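Local structure of SidF, inhibitor of growth family, member 3 (Legionella pneumophila subsp. pneumophila, 4FYE) at residues A[500-505]-A[534-539]. The protein probably removes phosphate from phosphatidylinositol phosphates, as a phosphoinositide phosphatase of Legionella whose natural form probably sits in membranes. The protein carries 1 engineered substitution. Sequence-based numbering, arbitrary orientation.
Sequences GAYREA and GYEKSI
A helical hairpin, in a region predicted to form a coiled coil, brings 500-505 of helix 482-514 against 534-539 of helix 522-583. The two short axes run roughly antiparallel, 144° apart, and approach to 9.8 Å. Their backbones come nearest at Tyr502 and Tyr535, whose CA atoms are 6.0 Å apart; there the two side chains slide past each other in opposite directions. Tyr535 has CG anti to the carbonyl carbon, beside its backbone N, which sends the ring out across helix 482-514. Ala501 CB sits over one face of this ring, off-centre toward the rim, in a CH-pi contact 4.1 Å from the ring centroid. One turn on, Ala505 CB meets the edge of the same ring, 4.4 Å from Tyr535 CE2. Tyr502 takes the other course: with CG anti to the backbone N (chi1 176°), its ring passes Tyr535 CB and reaches toward Glu536. At its root, Tyr502 CB is 3.8 Å from CD1 of Ile539, whose side chain crosses it at about a right angle. At its tip, Tyr502 OH lies 3.5 Å from Glu536 OE2, with the ring and carboxylate planes 37° apart. That carboxylate forms a salt bridge with Lys291, which probably favours its charged form. Gln382 and Met383 of helix 373-387 also touch Tyr502, tying the buried ring to a third helix, while Val498 and Leu495 continue the apolar seam around Ile539. With Ala501 over the face and Ala505 at the edge of Tyr535, and Ile539 against Tyr502, the two helices pack through their side chains as the arms of a roughly antiparallel helical hairpin.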
# COMPACT_ATOMS: atom_id res chain seq x y z
N GLY A 500 -8.17 -19.27 18.02
CA GLY A 500 -7.56 -20.44 17.35
C GLY A 500 -8.64 -21.37 16.79
O GLY A 500 -8.64 -21.71 15.59
N ALA A 501 -9.58 -21.74 17.67
CA ALA A 501 -10.73 -22.56 17.32
C ALA A 501 -11.52 -21.93 16.15
O ALA A 501 -11.93 -22.62 15.21
CB ALA A 501 -11.60 -22.79 18.56
N TYR A 502 -11.71 -20.62 16.18
CA TYR A 502 -12.42 -19.96 15.08
C TYR A 502 -11.71 -20.06 13.70
O TYR A 502 -12.36 -20.34 12.66
CB TYR A 502 -12.69 -18.51 15.48
CG TYR A 502 -13.32 -17.69 14.43
CD1 TYR A 502 -14.66 -17.89 14.05
CD2 TYR A 502 -12.61 -16.66 13.81
CE1 TYR A 502 -15.27 -17.12 13.07
CE2 TYR A 502 -13.20 -15.86 12.83
CZ TYR A 502 -14.52 -16.09 12.47
OH TYR A 502 -15.10 -15.29 11.48
N ARG A 503 -10.40 -19.83 13.66
CA ARG A 503 -9.68 -19.88 12.39
C ARG A 503 -9.78 -21.27 11.80
O ARG A 503 -10.14 -21.45 10.63
CB ARG A 503 -8.20 -19.55 12.55
CG ARG A 503 -7.89 -18.12 12.90
CD ARG A 503 -6.38 -17.92 12.95
NE ARG A 503 -5.80 -18.41 14.20
CZ ARG A 503 -5.12 -19.54 14.30
NH1 ARG A 503 -4.91 -20.32 13.21
NH2 ARG A 503 -4.65 -19.89 15.48
N GLU A 504 -9.44 -22.26 12.63
CA GLU A 504 -9.34 -23.64 12.16
C GLU A 504 -10.71 -24.08 11.65
O GLU A 504 -10.85 -24.63 10.55
CB GLU A 504 -8.76 -24.55 13.26
CG GLU A 504 -7.55 -25.41 12.83
CD GLU A 504 -6.55 -24.76 11.80
OE1 GLU A 504 -6.44 -25.26 10.64
OE2 GLU A 504 -5.83 -23.78 12.12
N ALA A 505 -11.73 -23.73 12.40
CA ALA A 505 -13.07 -24.05 12.02
C ALA A 505 -13.45 -23.42 10.66
O ALA A 505 -13.99 -24.09 9.78
CB ALA A 505 -13.98 -23.59 13.13
N GLY A 534 -21.06 -19.73 16.72
CA GLY A 534 -20.96 -19.76 18.18
C GLY A 534 -19.71 -19.02 18.64
O GLY A 534 -19.76 -18.14 19.52
N TYR A 535 -18.58 -19.39 18.03
CA TYR A 535 -17.28 -18.79 18.35
C TYR A 535 -17.33 -17.32 18.01
O TYR A 535 -16.82 -16.48 18.76
CB TYR A 535 -16.13 -19.50 17.60
CG TYR A 535 -15.90 -20.97 17.95
CD1 TYR A 535 -15.92 -21.41 19.28
CD2 TYR A 535 -15.64 -21.92 16.95
CE1 TYR A 535 -15.71 -22.75 19.60
CE2 TYR A 535 -15.42 -23.26 17.26
CZ TYR A 535 -15.45 -23.67 18.59
OH TYR A 535 -15.22 -24.99 18.91
N GLU A 536 -17.98 -17.01 16.89
CA GLU A 536 -18.20 -15.62 16.49
C GLU A 536 -19.01 -14.83 17.53
O GLU A 536 -18.51 -13.81 18.02
CB GLU A 536 -18.86 -15.57 15.12
CG GLU A 536 -18.43 -14.37 14.31
CD GLU A 536 -19.01 -14.38 12.90
OE1 GLU A 536 -20.19 -14.82 12.73
OE2 GLU A 536 -18.28 -13.96 11.96
N LYS A 537 -20.22 -15.29 17.92
CA LYS A 537 -21.00 -14.58 18.96
C LYS A 537 -20.10 -14.38 20.17
O LYS A 537 -20.16 -13.36 20.86
CB LYS A 537 -22.26 -15.31 19.47
CG LYS A 537 -22.83 -16.46 18.65
CD LYS A 537 -24.33 -16.62 18.89
CE LYS A 537 -25.09 -15.64 17.99
NZ LYS A 537 -26.52 -15.56 18.36
N SER A 538 -19.27 -15.37 20.41
CA SER A 538 -18.49 -15.36 21.61
C SER A 538 -17.30 -14.38 21.58
O SER A 538 -17.07 -13.62 22.53
CB SER A 538 -18.04 -16.77 21.95
OG SER A 538 -17.37 -16.72 23.17
N ILE A 539 -16.56 -14.40 20.48
CA ILE A 539 -15.57 -13.38 20.24
C ILE A 539 -16.25 -12.01 20.20
O ILE A 539 -15.85 -11.10 20.94
CB ILE A 539 -14.82 -13.66 18.94
CG1 ILE A 539 -14.14 -15.03 19.04
CG2 ILE A 539 -13.79 -12.56 18.64
CD1 ILE A 539 -14.13 -15.77 17.72